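Local coordinates for glycine cleavage system transcriptional repressor, putative (Vibrio cholerae, PDB 1U8S), which probably represses transcription of the glycine cleavage system genes, and is built from two ACT domains in each chain, at residues His90-Ser100 and Val171-Asn180; Ile119-Ile129 and Gln140-Val149. One frame throughout, in Å; residues are numbered along the deposited sequence.

Contact 1 of 2, residues His90-Ser100 and Val171-Asn180; sequences HAYTVEVYVES and VQGSLNFIKN
Strands 92-100 and 172-179 are the first and last strands of the second ACT domain, a βαββαβ fold, and their antiparallel pairing (158° between strand directions) sets the final strand at one end of the domain's sheet. Four hydrogen-bonded pairs, Thr93-Ile178, Glu95-Asn176, Tyr97-Ser174 and Glu99-Gln172, form the ladder. Its shortest links include Glu99 N to Gln172 O and Thr93 N to Ile178 O, both 2.7 Å; the return bond from Asn176 N to Glu95 O is weak. Val94, Val96, Val98, Leu175 and Phe177 point to the face that meets the helices. There Val94 lies alongside Phe177, pointing the same way: its CG1, anti to the carbonyl carbon (chi1 -45°), reaches Phe177 CE1 at 3.3 Å. The same ring carries Leu175 CD2 over one face, displaced toward the rim. Farther along, Val98 CG1 meets Val171 CG2 at 3.5 Å, and both valines also touch Phe110 of helix 107-116; Val96 and Leu175 meet Phe162 of helix 155-168. The opposite face is mostly polar, with Ile178 and the Tyr97 ring among the carboxylates, amides and hydroxyls. The extended Glu95 side chain passes across Ile178, whose CD1 comes within 3.2 Å of Glu95 OE2, while the Asn176 amide runs beside the carboxylate with the planes 27° apart. Tyr97 lays its CB 3.6 Å from Ser174 OG, but its hydroxyl is hydrogen-bonded to His142 of strand 141-149. Just before the strand, His90 ND1 donates to Tyr92 O (3.1 Å) from above the carbonyl plane. The chemistry is thus largely divided by face: backbone bonds fix the register, aliphatic and aromatic groups seal the strands against the helices, and most of the carboxylate, amide and hydroxyl groups lie on the side turned from them.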
loop_
_atom_site.group_PDB
_atom_site.type_symbol
_atom_site.label_atom_id
_atom_site.label_comp_id
_atom_site.label_asym_id
_atom_site.label_seq_id
_atom_site.Cartn_x
_atom_site.Cartn_y
_atom_site.Cartn_z
ATOM N N HIS B 90 -3.341 -13.855 6.412
ATOM C CA HIS B 90 -2.230 -14.416 5.662
ATOM C C HIS B 90 -1.149 -14.965 6.586
ATOM O O HIS B 90 -0.751 -14.323 7.557
ATOM C CB HIS B 90 -1.669 -13.370 4.683
ATOM C CG HIS B 90 -0.678 -12.416 5.280
ATOM N ND1 HIS B 90 0.679 -12.671 5.303
ATOM C CD2 HIS B 90 -0.834 -11.175 5.796
ATOM C CE1 HIS B 90 1.315 -11.626 5.800
ATOM N NE2 HIS B 90 0.419 -10.702 6.106
ATOM N N ALA B 91 -0.691 -16.172 6.270
ATOM C CA ALA B 91 0.319 -16.854 7.060
ATOM C C ALA B 91 1.729 -16.619 6.543
ATOM O O ALA B 91 2.708 -16.774 7.273
ATOM C CB ALA B 91 0.028 -18.332 7.072
ATOM N N TYR B 92 1.849 -16.258 5.279
ATOM C CA TYR B 92 3.170 -16.030 4.736
ATOM C C TYR B 92 3.178 -14.912 3.738
ATOM O O TYR B 92 2.140 -14.501 3.211
ATOM C CB TYR B 92 3.700 -17.279 4.045
ATOM C CG TYR B 92 4.055 -18.411 4.968
ATOM C CD1 TYR B 92 5.364 -18.590 5.419
ATOM C CD2 TYR B 92 3.091 -19.333 5.359
ATOM C CE1 TYR B 92 5.703 -19.677 6.237
ATOM C CE2 TYR B 92 3.414 -20.417 6.174
ATOM C CZ TYR B 92 4.717 -20.589 6.606
ATOM O OH TYR B 92 5.022 -21.688 7.379
ATOM N N THR B 93 4.381 -14.426 3.501
ATOM C CA THR B 93 4.631 -13.381 2.539
ATOM C C THR B 93 5.686 -14.007 1.669
ATOM O O THR B 93 6.744 -14.389 2.159
ATOM C CB THR B 93 5.247 -12.110 3.183
ATOM O OG1 THR B 93 4.232 -11.363 3.859
ATOM C CG2 THR B 93 5.894 -11.235 2.111
ATOM N N VAL B 94 5.398 -14.158 0.390
ATOM C CA VAL B 94 6.400 -14.707 -0.493
ATOM C C VAL B 94 6.973 -13.514 -1.225
ATOM O O VAL B 94 6.228 -12.651 -1.698
ATOM C CB VAL B 94 5.804 -15.709 -1.520
ATOM C CG1 VAL B 94 4.851 -16.654 -0.818
ATOM C CG2 VAL B 94 5.086 -14.976 -2.628
ATOM N N GLU B 95 8.294 -13.441 -1.278
ATOM C CA GLU B 95 8.963 -12.372 -1.993
ATOM C C GLU B 95 9.612 -13.024 -3.201
ATOM O O GLU B 95 10.345 -13.998 -3.063
ATOM C CB GLU B 95 10.044 -11.735 -1.133
ATOM C CG GLU B 95 9.571 -11.322 0.226
ATOM C CD GLU B 95 10.676 -10.683 1.042
ATOM O OE1 GLU B 95 11.844 -11.123 0.923
ATOM O OE2 GLU B 95 10.371 -9.748 1.812
ATOM N N VAL B 96 9.335 -12.496 -4.386
ATOM C CA VAL B 96 9.908 -13.047 -5.602
ATOM C C VAL B 96 10.841 -12.038 -6.246
ATOM O O VAL B 96 10.613 -10.828 -6.168
ATOM C CB VAL B 96 8.809 -13.424 -6.616
ATOM C CG1 VAL B 96 9.412 -13.615 -7.987
ATOM C CG2 VAL B 96 8.118 -14.691 -6.174
ATOM N N TYR B 97 11.896 -12.540 -6.875
ATOM C CA TYR B 97 12.848 -11.679 -7.552
ATOM C C TYR B 97 13.248 -12.324 -8.868
ATOM O O TYR B 97 13.875 -13.382 -8.894
ATOM C CB TYR B 97 14.089 -11.448 -6.694
ATOM C CG TYR B 97 14.766 -10.159 -7.061
ATOM C CD1 TYR B 97 14.180 -8.938 -6.732
ATOM C CD2 TYR B 97 15.951 -10.144 -7.804
ATOM C CE1 TYR B 97 14.750 -7.721 -7.132
ATOM C CE2 TYR B 97 16.533 -8.931 -8.212
ATOM C CZ TYR B 97 15.922 -7.724 -7.869
ATOM O OH TYR B 97 16.468 -6.521 -8.246
ATOM N N VAL B 98 12.878 -11.681 -9.964
ATOM C CA VAL B 98 13.176 -12.210 -11.277
ATOM C C VAL B 98 14.108 -11.280 -12.019
ATOM O O VAL B 98 13.939 -10.071 -11.969
ATOM C CB VAL B 98 11.870 -12.391 -12.095
ATOM C CG1 VAL B 98 12.190 -12.807 -13.531
ATOM C CG2 VAL B 98 10.983 -13.431 -11.420
ATOM N N GLU B 99 15.090 -11.846 -12.707
ATOM C CA GLU B 99 16.038 -11.049 -13.479
ATOM C C GLU B 99 16.125 -11.596 -14.897
ATOM O O GLU B 99 16.228 -12.803 -15.088
ATOM C CB GLU B 99 17.419 -11.081 -12.829
ATOM C CG GLU B 99 17.498 -10.360 -11.495
ATOM C CD GLU B 99 18.795 -10.636 -10.757
ATOM O OE1 GLU B 99 19.065 -9.946 -9.749
ATOM O OE2 GLU B 99 19.538 -11.549 -11.183
ATOM N N SER B 100 16.080 -10.701 -15.881
ATOM C CA SER B 100 16.156 -11.085 -17.277
ATOM C C SER B 100 16.904 -10.035 -18.071
ATOM O O SER B 100 17.221 -8.970 -17.555
ATOM C CB SER B 100 14.755 -11.242 -17.863
ATOM O OG SER B 100 14.823 -11.529 -19.253
ATOM N N VAL B 171 14.594 -17.296 -17.302
ATOM C CA VAL B 171 15.059 -16.160 -16.502
ATOM C C VAL B 171 15.502 -16.641 -15.128
ATOM O O VAL B 171 15.180 -17.761 -14.717
ATOM C CB VAL B 171 13.946 -15.105 -16.290
ATOM C CG1 VAL B 171 13.376 -14.673 -17.612
ATOM C CG2 VAL B 171 12.842 -15.677 -15.401
ATOM N N GLN B 172 16.236 -15.790 -14.418
ATOM C CA GLN B 172 16.713 -16.120 -13.079
ATOM C C GLN B 172 15.726 -15.617 -12.044
ATOM O O GLN B 172 15.435 -14.418 -11.973
ATOM C CB GLN B 172 18.070 -15.477 -12.811
ATOM C CG GLN B 172 19.193 -15.945 -13.717
ATOM C CD GLN B 172 20.510 -15.260 -13.391
ATOM O OE1 GLN B 172 20.668 -14.048 -13.601
ATOM N NE2 GLN B 172 21.459 -16.029 -12.854
ATOM N N GLY B 173 15.214 -16.530 -11.236
ATOM C CA GLY B 173 14.270 -16.134 -10.221
ATOM C C GLY B 173 14.499 -16.858 -8.917
ATOM O O GLY B 173 14.893 -18.022 -8.890
ATOM N N SER B 174 14.270 -16.145 -7.827
ATOM C CA SER B 174 14.401 -16.701 -6.498
ATOM C C SER B 174 13.089 -16.466 -5.765
ATOM O O SER B 174 12.317 -15.572 -6.107
ATOM C CB SER B 174 15.564 -16.047 -5.746
ATOM O OG SER B 174 15.575 -14.644 -5.921
ATOM N N LEU B 175 12.831 -17.289 -4.764
ATOM C CA LEU B 175 11.607 -17.171 -3.999
ATOM C C LEU B 175 11.987 -17.140 -2.519
ATOM O O LEU B 175 12.974 -17.745 -2.101
ATOM C CB LEU B 175 10.705 -18.353 -4.332
ATOM C CG LEU B 175 9.228 -18.268 -3.983
ATOM C CD1 LEU B 175 8.463 -19.280 -4.803
ATOM C CD2 LEU B 175 9.033 -18.521 -2.501
ATOM N N ASN B 176 11.215 -16.408 -1.732
ATOM C CA ASN B 176 11.499 -16.285 -0.315
ATOM C C ASN B 176 10.170 -16.355 0.427
ATOM O O ASN B 176 9.166 -15.830 -0.053
ATOM C CB ASN B 176 12.177 -14.936 -0.052
ATOM C CG ASN B 176 13.219 -15.002 1.047
ATOM O OD1 ASN B 176 13.168 -14.231 2.012
ATOM N ND2 ASN B 176 14.183 -15.913 0.903
ATOM N N PHE B 177 10.163 -17.020 1.580
ATOM C CA PHE B 177 8.960 -17.135 2.403
ATOM C C PHE B 177 9.209 -16.500 3.763
ATOM O O PHE B 177 10.266 -16.687 4.360
ATOM C CB PHE B 177 8.586 -18.595 2.621
ATOM C CG PHE B 177 8.037 -19.272 1.406
ATOM C CD1 PHE B 177 6.806 -18.899 0.881
ATOM C CD2 PHE B 177 8.739 -20.300 0.798
ATOM C CE1 PHE B 177 6.280 -19.542 -0.234
ATOM C CE2 PHE B 177 8.221 -20.948 -0.318
ATOM C CZ PHE B 177 6.986 -20.567 -0.833
ATOM N N ILE B 178 8.235 -15.740 4.248
ATOM C CA ILE B 178 8.342 -15.099 5.558
ATOM C C ILE B 178 6.987 -15.197 6.244
ATOM O O ILE B 178 5.985 -14.720 5.711
ATOM C CB ILE B 178 8.669 -13.604 5.457
ATOM C CG1 ILE B 178 9.880 -13.374 4.558
ATOM C CG2 ILE B 178 8.937 -13.051 6.839
ATOM C CD1 ILE B 178 10.057 -11.902 4.181
ATOM N N LYS B 179 6.955 -15.811 7.420
ATOM C CA LYS B 179 5.711 -15.935 8.173
ATOM C C LYS B 179 5.638 -14.775 9.159
ATOM O O LYS B 179 6.662 -14.177 9.488
ATOM C CB LYS B 179 5.685 -17.267 8.925
ATOM C CG LYS B 179 6.854 -17.480 9.872
ATOM C CD LYS B 179 6.869 -18.890 10.462
ATOM C CE LYS B 179 5.676 -19.160 11.373
ATOM N NZ LYS B 179 4.358 -19.111 10.667
ATOM N N ASN B 180 4.435 -14.459 9.628
ATOM C CA ASN B 180 4.258 -13.360 10.578
ATOM C C ASN B 180 3.581 -13.798 11.879
ATOM O O ASN B 180 2.689 -13.064 12.373
ATOM C CB ASN B 180 3.448 -12.240 9.919
ATOM C CG ASN B 180 2.278 -12.769 9.115
ATOM O OD1 ASN B 180 1.120 -12.637 9.509
ATOM N ND2 ASN B 180 2.583 -13.387 7.983
#

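Contact 2 of 2, residues Ile119-Ile129 and Gln140-Val149; sequences IGMASLSAQTI and QFHIAISARV
Strands 120-128 and 141-149 are neighbours in the same ACT sheet, antiparallel at 178° beyond the corner at Ala122 (strands 123-128 and 141-149), with a classic β bulge where Ala122 and Ser123 both face Ser146. Ser146 O accepts two amides there: a nearly straight bond from Ala122 N (2.7 Å, 175° at the hydrogen) and a weak one from Ser123 N. Beyond it Ser123 O takes Ser146 N, Ser125 O takes Ala144 N at 2.6 Å (the return from Ser125 N to Ala144 O is weak), Gln127 and His142 exchange two bonds, and Ile129 N donates to Gln140 O. Leu124 O, on the outer edge, accepts Ser37 OG of the second subunit, and backbone bonds from Ala122 and Ala126 also cross to it. Next to Gly120, whose O accepts Arg148 N (3.3 Å), a water takes Gly120 N at 2.6 Å and donates to Arg148 O. A second water accepts from Gln127 NE2, bonds Ser125 OG and donates to His142 O at 2.8 Å, in addition to Gln127 N. His142 ND1 is satisfied by Tyr97 OH, and Ile129 covers one imidazole face, its CG1 3.7 Å from the ring centroid, 7° off the normal.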
loop_
_atom_site.group_PDB
_atom_site.type_symbol
_atom_site.label_atom_id
_atom_site.label_comp_id
_atom_site.label_asym_id
_atom_site.label_seq_id
_atom_site.Cartn_x
_atom_site.Cartn_y
_atom_site.Cartn_z
ATOM N N ILE B 119 -3.431 -15.910 -5.651
ATOM C CA ILE B 119 -2.584 -15.314 -4.623
ATOM C C ILE B 119 -2.570 -13.807 -4.904
ATOM O O ILE B 119 -2.234 -13.374 -6.010
ATOM C CB ILE B 119 -1.153 -15.867 -4.700
ATOM C CG1 ILE B 119 -1.190 -17.377 -4.454
ATOM C CG2 ILE B 119 -0.253 -15.170 -3.672
ATOM C CD1 ILE B 119 0.159 -18.075 -4.595
ATOM N N GLY B 120 -2.949 -13.012 -3.908
ATOM C CA GLY B 120 -2.979 -11.571 -4.086
ATOM C C GLY B 120 -1.619 -10.955 -3.855
ATOM O O GLY B 120 -0.952 -11.297 -2.887
ATOM N N MET B 121 -1.185 -10.062 -4.739
ATOM C CA MET B 121 0.111 -9.431 -4.541
ATOM C C MET B 121 -0.095 -8.201 -3.668
ATOM O O MET B 121 -1.197 -7.661 -3.612
ATOM C CB MET B 121 0.709 -8.999 -5.874
ATOM C CG MET B 121 0.700 -10.056 -6.951
ATOM S SD MET B 121 1.433 -9.375 -8.471
ATOM C CE MET B 121 0.070 -8.342 -9.075
ATOM N N ALA B 122 0.965 -7.769 -2.987
ATOM C CA ALA B 122 0.907 -6.590 -2.131
ATOM C C ALA B 122 1.831 -5.503 -2.676
ATOM O O ALA B 122 1.629 -4.317 -2.429
ATOM C CB ALA B 122 1.304 -6.947 -0.730
ATOM N N SER B 123 2.855 -5.898 -3.418
ATOM C CA SER B 123 3.767 -4.908 -3.986
ATOM C C SER B 123 4.524 -5.473 -5.169
ATOM O O SER B 123 4.814 -6.664 -5.227
ATOM C CB SER B 123 4.765 -4.395 -2.935
ATOM O OG SER B 123 5.761 -5.366 -2.651
ATOM N N LEU B 124 4.856 -4.590 -6.099
ATOM C CA LEU B 124 5.552 -4.997 -7.299
ATOM C C LEU B 124 6.455 -3.885 -7.794
ATOM O O LEU B 124 6.235 -2.721 -7.502
ATOM C CB LEU B 124 4.519 -5.372 -8.371
ATOM C CG LEU B 124 4.958 -5.882 -9.744
ATOM C CD1 LEU B 124 3.826 -6.664 -10.402
ATOM C CD2 LEU B 124 5.380 -4.706 -10.608
ATOM N N SER B 125 7.494 -4.270 -8.515
ATOM C CA SER B 125 8.443 -3.347 -9.118
ATOM C C SER B 125 9.026 -4.116 -10.307
ATOM O O SER B 125 9.363 -5.298 -10.189
ATOM C CB SER B 125 9.556 -2.949 -8.138
ATOM O OG SER B 125 10.529 -3.971 -7.962
ATOM N N ALA B 126 9.092 -3.450 -11.455
ATOM C CA ALA B 126 9.629 -4.030 -12.680
ATOM C C ALA B 126 10.372 -2.874 -13.323
ATOM O O ALA B 126 9.768 -1.870 -13.682
ATOM C CB ALA B 126 8.496 -4.506 -13.571
ATOM N N GLN B 127 11.683 -3.009 -13.469
ATOM C CA GLN B 127 12.466 -1.916 -14.017
ATOM C C GLN B 127 13.795 -2.344 -14.603
ATOM O O GLN B 127 14.317 -3.406 -14.291
ATOM C CB GLN B 127 12.728 -0.887 -12.904
ATOM C CG GLN B 127 13.657 -1.391 -11.803
ATOM C CD GLN B 127 13.510 -0.629 -10.492
ATOM O OE1 GLN B 127 13.631 0.595 -10.455
ATOM N NE2 GLN B 127 13.251 -1.361 -9.402
ATOM N N THR B 128 14.334 -1.493 -15.459
ATOM C CA THR B 128 15.628 -1.720 -16.080
ATOM C C THR B 128 16.623 -1.050 -15.129
ATOM O O THR B 128 16.385 0.073 -14.686
ATOM C CB THR B 128 15.713 -1.027 -17.448
ATOM O OG1 THR B 128 14.736 -1.584 -18.336
ATOM C CG2 THR B 128 17.104 -1.189 -18.036
ATOM N N ILE B 129 17.723 -1.728 -14.808
ATOM C CA ILE B 129 18.719 -1.166 -13.900
ATOM C C ILE B 129 19.890 -0.530 -14.657
ATOM O O ILE B 129 20.181 -0.916 -15.792
ATOM C CB ILE B 129 19.279 -2.248 -12.950
ATOM C CG1 ILE B 129 18.140 -3.120 -12.414
ATOM C CG2 ILE B 129 19.986 -1.583 -11.766
ATOM C CD1 ILE B 129 17.167 -2.385 -11.507
ATOM N N GLN B 140 19.906 -4.983 -17.844
ATOM C CA GLN B 140 19.091 -6.055 -17.285
ATOM C C GLN B 140 17.767 -5.544 -16.721
ATOM O O GLN B 140 17.660 -4.391 -16.296
ATOM C CB GLN B 140 19.857 -6.797 -16.193
ATOM C CG GLN B 140 20.653 -7.987 -16.692
ATOM C CD GLN B 140 21.352 -8.707 -15.563
ATOM O OE1 GLN B 140 20.719 -9.126 -14.595
ATOM N NE2 GLN B 140 22.665 -8.853 -15.674
ATOM N N PHE B 141 16.762 -6.412 -16.719
ATOM C CA PHE B 141 15.441 -6.059 -16.213
ATOM C C PHE B 141 15.163 -6.861 -14.937
ATOM O O PHE B 141 15.275 -8.088 -14.953
ATOM C CB PHE B 141 14.391 -6.384 -17.277
ATOM C CG PHE B 141 13.037 -5.804 -16.989
ATOM C CD1 PHE B 141 12.823 -4.430 -17.069
ATOM C CD2 PHE B 141 11.975 -6.627 -16.634
ATOM C CE1 PHE B 141 11.571 -3.886 -16.802
ATOM C CE2 PHE B 141 10.725 -6.091 -16.364
ATOM C CZ PHE B 141 10.524 -4.714 -16.449
ATOM N N HIS B 142 14.819 -6.174 -13.843
ATOM C CA HIS B 142 14.530 -6.843 -12.567
ATOM C C HIS B 142 13.083 -6.658 -12.099
ATOM O O HIS B 142 12.565 -5.539 -12.050
ATOM C CB HIS B 142 15.454 -6.343 -11.438
ATOM C CG HIS B 142 16.911 -6.615 -11.660
ATOM N ND1 HIS B 142 17.837 -6.581 -10.637
ATOM C CD2 HIS B 142 17.612 -6.896 -12.787
ATOM C CE1 HIS B 142 19.041 -6.829 -11.124
ATOM N NE2 HIS B 142 18.932 -7.024 -12.426
ATOM N N ILE B 143 12.440 -7.762 -11.743
ATOM C CA ILE B 143 11.064 -7.736 -11.248
ATOM C C ILE B 143 11.082 -8.126 -9.770
ATOM O O ILE B 143 11.788 -9.049 -9.371
ATOM C CB ILE B 143 10.159 -8.740 -12.040
ATOM C CG1 ILE B 143 10.091 -8.321 -13.517
ATOM C CG2 ILE B 143 8.751 -8.790 -11.442
ATOM C CD1 ILE B 143 9.283 -9.269 -14.416
ATOM N N ALA B 144 10.333 -7.400 -8.950
ATOM C CA ALA B 144 10.251 -7.709 -7.518
ATOM C C ALA B 144 8.785 -7.692 -7.101
ATOM O O ALA B 144 8.105 -6.670 -7.224
ATOM C CB ALA B 144 11.046 -6.701 -6.696
ATOM N N ILE B 145 8.309 -8.825 -6.610
ATOM C CA ILE B 145 6.917 -8.953 -6.200
ATOM C C ILE B 145 6.792 -9.488 -4.776
ATOM O O ILE B 145 7.552 -10.371 -4.365
ATOM C CB ILE B 145 6.153 -9.934 -7.149
ATOM C CG1 ILE B 145 6.024 -9.322 -8.551
ATOM C CG2 ILE B 145 4.780 -10.302 -6.552
ATOM C CD1 ILE B 145 5.634 -10.322 -9.630
ATOM N N SER B 146 5.828 -8.963 -4.031
ATOM C CA SER B 146 5.564 -9.437 -2.672
ATOM C C SER B 146 4.130 -9.917 -2.669
ATOM O O SER B 146 3.230 -9.186 -3.086
ATOM C CB SER B 146 5.739 -8.318 -1.637
ATOM O OG SER B 146 7.119 -8.069 -1.411
ATOM N N ALA B 147 3.911 -11.142 -2.209
ATOM C CA ALA B 147 2.558 -11.676 -2.188
ATOM C C ALA B 147 2.286 -12.415 -0.898
ATOM O O ALA B 147 3.192 -12.932 -0.255
ATOM C CB ALA B 147 2.328 -12.596 -3.376
ATOM N N ARG B 148 1.018 -12.458 -0.524
ATOM C CA ARG B 148 0.621 -13.112 0.698
ATOM C C ARG B 148 -0.198 -14.356 0.418
ATOM O O ARG B 148 -1.147 -14.321 -0.363
ATOM C CB ARG B 148 -0.175 -12.132 1.555
ATOM C CG ARG B 148 0.639 -10.925 1.987
ATOM C CD ARG B 148 -0.223 -9.916 2.708
ATOM N NE ARG B 148 0.540 -8.773 3.200
ATOM C CZ ARG B 148 -0.005 -7.700 3.764
ATOM N NH1 ARG B 148 -1.326 -7.624 3.909
ATOM N NH2 ARG B 148 0.771 -6.703 4.178
ATOM N N VAL B 149 0.196 -15.461 1.044
ATOM C CA VAL B 149 -0.521 -16.722 0.905
ATOM C C VAL B 149 -1.003 -17.161 2.281
ATOM O O VAL B 149 -0.360 -16.877 3.298
ATOM C CB VAL B 149 0.379 -17.807 0.337
ATOM C CG1 VAL B 149 0.958 -17.333 -0.983
ATOM C CG2 VAL B 149 1.472 -18.148 1.326
HETATM O O HOH W 1 -3.503 -13.699 -1.483
HETATM O O HOH W 2 12.909 -4.019 -9.737
#

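Overall arrangement
Both contacts belong to the same four-stranded antiparallel sheet, ordered 120-128, 141-149, 92-100, 172-179, and account for its two outer pairings. The inner strands join them: Val94 N lies 2.6 Å from Ala147 O and Ser100 O 2.7 Å from Phe141 N, both probable hydrogen bonds. Along the chain contact 1 encloses contact 2. Contact 1 is a surface contact, with 3 of 21 residues buried and no other chain touching it; contact 2, with 8 of 21 buried, carries the edge that meets the second subunit. Contact 1 keeps one register throughout, whereas contact 2 shifts by a residue at its bulge and is bridged by two waters, although both send apolar side chains toward the helices.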